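Local coordinates for glycogen synthase (Cyanobacterium sp. CLg1, PDB 6GNF), which is a starch/glycogen synthase of the glycosyltransferase class, built from two sheet-and-helix lobes and modelled here with ADP and a glycan, at residues I102-P114 with Y129-A142. Residues are numbered along the deposited sequence; the frame is centred on the assembly and turned at random.
Sequences IWVDHHVYLSKTP and YIDNVERFAMLSQA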
ATOM      1  N   ILE A 102       5.243   0.394  18.766  1.00 47.24           N
ATOM      2  CA  ILE A 102       5.776  -0.756  19.458  1.00 46.72           C
ATOM      3  C   ILE A 102       6.380  -1.675  18.412  1.00 45.71           C
ATOM      4  O   ILE A 102       5.750  -1.985  17.396  1.00 45.52           O
ATOM      5  CB  ILE A 102       4.667  -1.522  20.206  1.00 49.03           C
ATOM      6  CG1 ILE A 102       3.816  -0.570  21.064  1.00 48.43           C
ATOM      7  CG2 ILE A 102       5.262  -2.651  21.033  1.00 48.04           C
ATOM      8  CD1 ILE A 102       4.609   0.274  22.012  1.00 53.01           C
ATOM      9  N   TRP A 103       7.594  -2.138  18.673  1.00 45.58           N
ATOM     10  CA  TRP A 103       8.310  -2.974  17.729  1.00 44.82           C
ATOM     11  C   TRP A 103       8.609  -4.327  18.342  1.00 45.55           C
ATOM     12  O   TRP A 103       9.218  -4.430  19.408  1.00 46.85           O
ATOM     13  CB  TRP A 103       9.619  -2.312  17.345  1.00 46.36           C
ATOM     14  CG  TRP A 103       9.479  -0.885  16.955  1.00 45.36           C
ATOM     15  CD1 TRP A 103       9.859   0.194  17.683  1.00 45.67           C
ATOM     16  CD2 TRP A 103       8.924  -0.375  15.736  1.00 43.99           C
ATOM     17  NE1 TRP A 103       9.589   1.349  16.995  1.00 45.16           N
ATOM     18  CE2 TRP A 103       9.029   1.029  15.793  1.00 44.56           C
ATOM     19  CE3 TRP A 103       8.375  -0.966  14.598  1.00 41.29           C
ATOM     20  CZ2 TRP A 103       8.584   1.855  14.772  1.00 44.80           C
ATOM     21  CZ3 TRP A 103       7.928  -0.136  13.564  1.00 42.32           C
ATOM     22  CH2 TRP A 103       8.031   1.258  13.662  1.00 43.32           C
ATOM     23  N   VAL A 104       8.190  -5.375  17.648  1.00 45.00           N
ATOM     24  CA  VAL A 104       8.362  -6.733  18.118  1.00 44.54           C
ATOM     25  C   VAL A 104       9.737  -7.225  17.699  1.00 45.57           C
ATOM     26  O   VAL A 104      10.025  -7.343  16.514  1.00 45.83           O
ATOM     27  CB  VAL A 104       7.274  -7.651  17.537  1.00 43.73           C
ATOM     28  CG1 VAL A 104       7.408  -9.058  18.097  1.00 44.92           C
ATOM     29  CG2 VAL A 104       5.896  -7.087  17.841  1.00 42.28           C
ATOM     30  N   ASP A 105      10.571  -7.552  18.679  1.00 46.21           N
ATOM     31  CA  ASP A 105      11.952  -7.911  18.420  1.00 48.69           C
ATOM     32  C   ASP A 105      12.178  -9.420  18.512  1.00 50.52           C
ATOM     33  O   ASP A 105      11.844 -10.061  19.505  1.00 50.04           O
ATOM     34  CB  ASP A 105      12.875  -7.208  19.402  1.00 50.03           C
ATOM     35  CG  ASP A 105      14.343  -7.563  19.189  1.00 53.15           C
ATOM     36  OD1 ASP A 105      14.944  -7.224  18.144  1.00 53.77           O
ATOM     37  OD2 ASP A 105      14.917  -8.211  20.100  1.00 54.11           O
ATOM     38  N   HIS A 106      12.784  -9.978  17.467  1.00 51.00           N
ATOM     39  CA  HIS A 106      13.142 -11.388  17.413  1.00 50.04           C
ATOM     40  C   HIS A 106      14.188 -11.586  16.326  1.00 52.63           C
ATOM     41  O   HIS A 106      14.188 -10.874  15.330  1.00 52.77           O
ATOM     42  CB  HIS A 106      11.919 -12.245  17.097  1.00 47.92           C
ATOM     43  CG  HIS A 106      12.097 -13.692  17.423  1.00 49.13           C
ATOM     44  ND1 HIS A 106      12.756 -14.572  16.593  1.00 50.95           N
ATOM     45  CD2 HIS A 106      11.714 -14.411  18.502  1.00 50.18           C
ATOM     46  CE1 HIS A 106      12.777 -15.770  17.144  1.00 50.70           C
ATOM     47  NE2 HIS A 106      12.150 -15.702  18.306  1.00 50.41           N
ATOM     48  N   HIS A 107      15.043 -12.584  16.508  1.00 55.88           N
ATOM     49  CA  HIS A 107      16.100 -12.901  15.555  1.00 60.21           C
ATOM     50  C   HIS A 107      15.579 -13.027  14.103  1.00 57.85           C
ATOM     51  O   HIS A 107      16.229 -12.565  13.188  1.00 57.49           O
ATOM     52  CB  HIS A 107      16.871 -14.154  16.047  1.00 64.89           C
ATOM     53  CG  HIS A 107      17.687 -14.841  15.003  1.00 75.21           C
ATOM     54  ND1 HIS A 107      18.994 -14.476  14.734  1.00 81.18           N
ATOM     55  CD2 HIS A 107      17.431 -15.919  14.224  1.00 79.61           C
ATOM     56  CE1 HIS A 107      19.491 -15.272  13.804  1.00 82.60           C
ATOM     57  NE2 HIS A 107      18.561 -16.152  13.473  1.00 84.93           N
ATOM     58  N   VAL A 108      14.376 -13.560  13.910  1.00 55.17           N
ATOM     59  CA  VAL A 108      13.857 -13.803  12.570  1.00 55.20           C
ATOM     60  C   VAL A 108      13.404 -12.533  11.870  1.00 55.96           C
ATOM     61  O   VAL A 108      13.141 -12.585  10.677  1.00 58.68           O
ATOM     62  CB  VAL A 108      12.681 -14.822  12.546  1.00 53.14           C
ATOM     63  CG1 VAL A 108      13.077 -16.114  13.235  1.00 53.92           C
ATOM     64  CG2 VAL A 108      11.418 -14.246  13.177  1.00 51.19           C
ATOM     65  N   TYR A 109      13.238 -11.432  12.608  1.00 54.57           N
ATOM     66  CA  TYR A 109      12.919 -10.149  11.992  1.00 54.20           C
ATOM     67  C   TYR A 109      14.170  -9.329  11.731  1.00 59.27           C
ATOM     68  O   TYR A 109      14.307  -8.752  10.655  1.00 61.06           O
ATOM     69  CB  TYR A 109      11.971  -9.328  12.858  1.00 52.92           C
ATOM     70  CG  TYR A 109      10.652  -9.975  13.163  1.00 51.91           C
ATOM     71  CD1 TYR A 109       9.874 -10.538  12.159  1.00 52.66           C
ATOM     72  CD2 TYR A 109      10.156  -9.996  14.460  1.00 51.01           C
ATOM     73  CE1 TYR A 109       8.659 -11.128  12.444  1.00 51.08           C
ATOM     74  CE2 TYR A 109       8.941 -10.581  14.750  1.00 50.96           C
ATOM     75  CZ  TYR A 109       8.196 -11.146  13.734  1.00 49.72           C
ATOM     76  OH  TYR A 109       6.997 -11.734  14.021  1.00 46.99           O
ATOM     77  N   LEU A 110      15.072  -9.274  12.706  1.00 63.20           N
ATOM     78  CA  LEU A 110      16.200  -8.355  12.637  1.00 69.17           C
ATOM     79  C   LEU A 110      17.287  -8.846  11.701  1.00 76.88           C
ATOM     80  O   LEU A 110      17.758  -8.105  10.834  1.00 79.57           O
ATOM     81  CB  LEU A 110      16.800  -8.154  14.030  1.00 68.87           C
ATOM     82  CG  LEU A 110      17.814  -7.024  14.188  1.00 68.66           C
ATOM     83  CD1 LEU A 110      17.154  -5.679  13.961  1.00 68.51           C
ATOM     84  CD2 LEU A 110      18.451  -7.079  15.568  1.00 69.51           C
ATOM     85  N   SER A 111      17.671 -10.104  11.881  1.00 85.11           N
ATOM     86  CA  SER A 111      18.868 -10.659  11.251  1.00 95.09           C
ATOM     87  C   SER A 111      18.640 -11.317   9.874  1.00100.60           C
ATOM     88  O   SER A 111      19.503 -12.075   9.404  1.00101.60           O
ATOM     89  CB  SER A 111      19.516 -11.665  12.213  1.00 96.75           C
ATOM     90  OG  SER A 111      18.630 -12.747  12.456  1.00 94.34           O
ATOM     91  N   LYS A 112      17.516 -11.014   9.217  1.00101.89           N
ATOM     92  CA  LYS A 112      17.282 -11.483   7.841  1.00103.24           C
ATOM     93  C   LYS A 112      18.288 -10.863   6.857  1.00108.21           C
ATOM     94  O   LYS A 112      18.808 -11.542   5.961  1.00107.63           O
ATOM     95  CB  LYS A 112      15.848 -11.179   7.391  1.00 98.98           C
ATOM     96  CG  LYS A 112      14.799 -12.061   8.045  1.00 97.31           C
ATOM     97  CD  LYS A 112      14.963 -13.523   7.648  1.00 96.81           C
ATOM     98  CE  LYS A 112      13.751 -14.357   8.034  1.00 93.73           C
ATOM     99  NZ  LYS A 112      13.866 -15.757   7.542  1.00 93.73           N
ATOM    100  N   THR A 113      18.576  -9.578   7.053  1.00109.09           N
ATOM    101  CA  THR A 113      19.552  -8.865   6.240  1.00110.84           C
ATOM    102  C   THR A 113      20.155  -7.715   7.064  1.00110.43           C
ATOM    103  O   THR A 113      19.462  -7.126   7.903  1.00103.64           O
ATOM    104  CB  THR A 113      18.905  -8.339   4.928  1.00110.06           C
ATOM    105  OG1 THR A 113      19.897  -7.695   4.116  1.00111.16           O
ATOM    106  CG2 THR A 113      17.754  -7.359   5.216  1.00105.82           C
ATOM    107  N   PRO A 114      21.452  -7.404   6.845  1.00113.11           N
ATOM    108  CA  PRO A 114      22.027  -6.198   7.458  1.00111.98           C
ATOM    109  C   PRO A 114      21.536  -4.880   6.816  1.00110.17           C
ATOM    110  O   PRO A 114      21.664  -3.818   7.429  1.00107.29           O
ATOM    111  CB  PRO A 114      23.538  -6.382   7.260  1.00114.24           C
ATOM    112  CG  PRO A 114      23.669  -7.307   6.100  1.00115.52           C
ATOM    113  CD  PRO A 114      22.475  -8.215   6.156  1.00113.94           C
ATOM    114  N   TYR A 129      10.272 -15.410   1.832  1.00 74.64           N
ATOM    115  CA  TYR A 129      10.931 -16.269   2.811  1.00 73.12           C
ATOM    116  C   TYR A 129      10.073 -17.516   3.018  1.00 71.26           C
ATOM    117  O   TYR A 129       8.842 -17.424   3.069  1.00 68.00           O
ATOM    118  CB  TYR A 129      11.118 -15.550   4.157  1.00 71.11           C
ATOM    119  CG  TYR A 129      12.064 -14.368   4.129  1.00 70.17           C
ATOM    120  CD1 TYR A 129      13.395 -14.527   3.741  1.00 71.52           C
ATOM    121  CD2 TYR A 129      11.635 -13.093   4.504  1.00 67.31           C
ATOM    122  CE1 TYR A 129      14.268 -13.451   3.712  1.00 72.52           C
ATOM    123  CE2 TYR A 129      12.501 -12.009   4.482  1.00 68.69           C
ATOM    124  CZ  TYR A 129      13.821 -12.198   4.085  1.00 71.35           C
ATOM    125  OH  TYR A 129      14.716 -11.157   4.038  1.00 73.66           O
ATOM    126  N   ILE A 130      10.713 -18.678   3.128  1.00 71.87           N
ATOM    127  CA  ILE A 130       9.983 -19.925   3.391  1.00 74.49           C
ATOM    128  C   ILE A 130       9.123 -19.816   4.660  1.00 70.74           C
ATOM    129  O   ILE A 130       8.006 -20.324   4.709  1.00 68.39           O
ATOM    130  CB  ILE A 130      10.928 -21.161   3.482  1.00 78.63           C
ATOM    131  CG1 ILE A 130      11.946 -21.037   4.630  1.00 80.26           C
ATOM    132  CG2 ILE A 130      11.651 -21.383   2.155  1.00 81.11           C
ATOM    133  CD1 ILE A 130      11.566 -21.787   5.895  1.00 81.56           C
ATOM    134  N   ASP A 131       9.666 -19.146   5.674  1.00 68.40           N
ATOM    135  CA  ASP A 131       9.088 -19.131   7.006  1.00 65.58           C
ATOM    136  C   ASP A 131       8.151 -17.946   7.264  1.00 60.17           C
ATOM    137  O   ASP A 131       7.961 -17.548   8.422  1.00 57.64           O
ATOM    138  CB  ASP A 131      10.214 -19.173   8.067  1.00 68.69           C
ATOM    139  CG  ASP A 131      10.991 -17.856   8.172  1.00 71.31           C
ATOM    140  OD1 ASP A 131      11.231 -17.237   7.110  1.00 74.27           O
ATOM    141  OD2 ASP A 131      11.390 -17.466   9.296  1.00 71.78           O
ATOM    142  N   ASN A 132       7.542 -17.393   6.215  1.00 56.36           N
ATOM    143  CA  ASN A 132       6.603 -16.286   6.413  1.00 53.18           C
ATOM    144  C   ASN A 132       5.389 -16.665   7.246  1.00 51.21           C
ATOM    145  O   ASN A 132       4.836 -15.809   7.961  1.00 47.61           O
ATOM    146  CB  ASN A 132       6.164 -15.669   5.083  1.00 55.59           C
ATOM    147  CG  ASN A 132       7.107 -14.558   4.609  1.00 56.63           C
ATOM    148  OD1 ASN A 132       8.027 -14.113   5.325  1.00 55.33           O
ATOM    149  ND2 ASN A 132       6.859 -14.078   3.403  1.00 58.57           N
ATOM    150  N   VAL A 133       4.965 -17.921   7.136  1.00 51.17           N
ATOM    151  CA  VAL A 133       3.892 -18.446   7.975  1.00 50.63           C
ATOM    152  C   VAL A 133       4.244 -18.239   9.447  1.00 48.75           C
ATOM    153  O   VAL A 133       3.472 -17.652  10.192  1.00 46.03           O
ATOM    154  CB  VAL A 133       3.630 -19.940   7.694  1.00 52.86           C
ATOM    155  CG1 VAL A 133       2.787 -20.585   8.789  1.00 52.51           C
ATOM    156  CG2 VAL A 133       2.956 -20.113   6.337  1.00 54.55           C
ATOM    157  N   GLU A 134       5.412 -18.714   9.855  1.00 49.76           N
ATOM    158  CA  GLU A 134       5.801 -18.636  11.256  1.00 50.04           C
ATOM    159  C   GLU A 134       6.034 -17.188  11.696  1.00 49.51           C
ATOM    160  O   GLU A 134       5.605 -16.786  12.771  1.00 50.01           O
ATOM    161  CB  GLU A 134       7.040 -19.492  11.512  1.00 50.86           C
ATOM    162  CG  GLU A 134       6.807 -20.987  11.400  1.00 51.70           C
ATOM    163  CD  GLU A 134       6.818 -21.513   9.968  1.00 55.24           C
ATOM    164  OE1 GLU A 134       6.650 -22.740   9.764  1.00 59.08           O
ATOM    165  OE2 GLU A 134       6.971 -20.714   9.015  1.00 54.24           O
ATOM    166  N   ARG A 135       6.700 -16.402  10.853  1.00 51.00           N
ATOM    167  CA  ARG A 135       7.031 -15.011  11.160  1.00 49.48           C
ATOM    168  C   ARG A 135       5.810 -14.144  11.401  1.00 46.95           C
ATOM    169  O   ARG A 135       5.789 -13.347  12.340  1.00 42.98           O
ATOM    170  CB  ARG A 135       7.859 -14.388  10.023  1.00 54.19           C
ATOM    171  CG  ARG A 135       9.361 -14.602  10.159  1.00 57.49           C
ATOM    172  CD  ARG A 135      10.091 -14.566   8.823  1.00 60.21           C
ATOM    173  NE  ARG A 135       9.655 -13.477   7.955  1.00 59.57           N
ATOM    174  CZ  ARG A 135      10.241 -12.289   7.839  1.00 61.30           C
ATOM    175  NH1 ARG A 135      11.318 -11.975   8.548  1.00 63.42           N
ATOM    176  NH2 ARG A 135       9.731 -11.399   6.992  1.00 61.51           N
ATOM    177  N   PHE A 136       4.792 -14.284  10.563  1.00 46.97           N
ATOM    178  CA  PHE A 136       3.633 -13.409  10.657  1.00 45.43           C
ATOM    179  C   PHE A 136       2.547 -13.925  11.596  1.00 44.62           C
ATOM    180  O   PHE A 136       1.857 -13.130  12.229  1.00 42.27           O
ATOM    181  CB  PHE A 136       3.090 -13.077   9.266  1.00 48.09           C
ATOM    182  CG  PHE A 136       4.077 -12.341   8.404  1.00 50.26           C
ATOM    183  CD1 PHE A 136       4.826 -11.290   8.922  1.00 48.99           C
ATOM    184  CD2 PHE A 136       4.271 -12.700   7.078  1.00 52.65           C
ATOM    185  CE1 PHE A 136       5.744 -10.619   8.133  1.00 50.90           C
ATOM    186  CE2 PHE A 136       5.190 -12.023   6.281  1.00 53.13           C
ATOM    187  CZ  PHE A 136       5.929 -10.988   6.810  1.00 51.26           C
ATOM    188  N   ALA A 137       2.429 -15.241  11.738  1.00 43.81           N
ATOM    189  CA  ALA A 137       1.638 -15.784  12.840  1.00 44.21           C
ATOM    190  C   ALA A 137       2.203 -15.295  14.184  1.00 43.01           C
ATOM    191  O   ALA A 137       1.451 -14.957  15.100  1.00 44.40           O
ATOM    192  CB  ALA A 137       1.617 -17.301  12.798  1.00 45.75           C
ATOM    193  N   MET A 138       3.525 -15.277  14.308  1.00 43.14           N
ATOM    194  CA  MET A 138       4.153 -14.804  15.542  1.00 43.86           C
ATOM    195  C   MET A 138       3.887 -13.313  15.791  1.00 44.37           C
ATOM    196  O   MET A 138       3.740 -12.884  16.941  1.00 44.38           O
ATOM    197  CB  MET A 138       5.653 -15.077  15.522  1.00 45.43           C
ATOM    198  CG  MET A 138       6.354 -14.727  16.839  1.00 46.40           C
ATOM    199  SD  MET A 138       8.064 -15.280  16.906  1.00 48.86           S
ATOM    200  CE  MET A 138       8.803 -14.074  15.810  1.00 47.63           C
ATOM    201  N   LEU A 139       3.866 -12.518  14.724  1.00 44.43           N
ATOM    202  CA  LEU A 139       3.527 -11.102  14.847  1.00 43.59           C
ATOM    203  C   LEU A 139       2.132 -10.898  15.429  1.00 43.46           C
ATOM    204  O   LEU A 139       1.954 -10.054  16.302  1.00 44.21           O
ATOM    205  CB  LEU A 139       3.628 -10.397  13.490  1.00 43.34           C
ATOM    206  CG  LEU A 139       3.145  -8.948  13.429  1.00 43.12           C
ATOM    207  CD1 LEU A 139       3.895  -8.075  14.418  1.00 42.41           C
ATOM    208  CD2 LEU A 139       3.301  -8.396  12.017  1.00 45.66           C
ATOM    209  N   SER A 140       1.155 -11.671  14.948  1.00 43.13           N
ATOM    210  CA  SER A 140      -0.227 -11.534  15.413  1.00 44.25           C
ATOM    211  C   SER A 140      -0.358 -11.896  16.889  1.00 43.35           C
ATOM    212  O   SER A 140      -1.062 -11.229  17.624  1.00 43.59           O
ATOM    213  CB  SER A 140      -1.166 -12.386  14.566  1.00 45.91           C
ATOM    214  OG  SER A 140      -1.114 -11.926  13.227  1.00 45.57           O
ATOM    215  N   GLN A 141       0.322 -12.957  17.308  1.00 44.31           N
ATOM    216  CA  GLN A 141       0.351 -13.351  18.715  1.00 45.52           C
ATOM    217  C   GLN A 141       1.020 -12.303  19.583  1.00 44.12           C
ATOM    218  O   GLN A 141       0.567 -12.028  20.689  1.00 44.11           O
ATOM    219  CB  GLN A 141       1.116 -14.664  18.899  1.00 49.41           C
ATOM    220  CG  GLN A 141       0.456 -15.868  18.265  1.00 50.17           C
ATOM    221  CD  GLN A 141       1.362 -17.081  18.274  1.00 52.43           C
ATOM    222  OE1 GLN A 141       2.049 -17.358  19.260  1.00 56.73           O
ATOM    223  NE2 GLN A 141       1.382 -17.807  17.171  1.00 55.34           N
ATOM    224  N   ALA A 142       2.146 -11.775  19.116  1.00 42.50           N
ATOM    225  CA  ALA A 142       2.896 -10.803  19.902  1.00 43.58           C
ATOM    226  C   ALA A 142       2.123  -9.502  20.084  1.00 43.80           C
ATOM    227  O   ALA A 142       2.256  -8.868  21.136  1.00 45.32           O
ATOM    228  CB  ALA A 142       4.246 -10.527  19.256  1.00 43.70           C
TER
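Tyr-109 reaches across to the helix 132-144, where its hydroxyl donates a hydrogen bond to the backbone carbonyl oxygen of Arg-135, OH to O 2.6 Å. The oxygen lies at the edge of the phenol ring, and the hydroxyl lies in the plane of the carbonyl; Leu-139 N, one helical turn on, donates to the same oxygen, so two bonds grip it. Against this phenol sits the methyl of Met-138, CE to Tyr-109 CZ 3.6 Å. With its chain extended until the bend at chi3 (74°), Met-138 lays CE and SD over one face of the His-106 imidazole, the methyl 4.0 Å from the ring centroid. Two bonds probably restrain the turning of that ring: ND1 accepts from Val-108 N in the ring plane, capping the helix 107-110, and NE2 is hydrogen-bonded to Thr-87. Val-104 completes the closely packed end with an apolar contact, its CG1 3.7 Å from Ala-142 CB. The topology is that of the N-terminal Rossmann-like domain of a GT-B glycosyltransferase: the strand 99-105 belongs to its mixed sheet, and the helix 132-144 lies against one face of that sheet. Farther along, Arg-135 bends at chi3 (44°) and directs NH1 to Val-108 O, 2.9 Å, nearly in the guanidinium plane but with an N-H...O angle of 135°, far from straight; its NE is held by Asn-132 OD1. Beyond this bond the contact becomes looser, carried by the partly exposed and poorly ordered Lys-112. Its CD and NZ lie over one face of the Tyr-129 ring, NZ 4.3 Å from the centroid in a cation-pi contact, and the ammonium forms a salt bridge with Asp-131, NZ to OD1 3.1 Å, from the syn side but tilted out of the carboxylate plane. Tyr-82 bonds to the other carboxylate oxygen, and the Tyr-129 hydroxyl pairs with Lys-119 O.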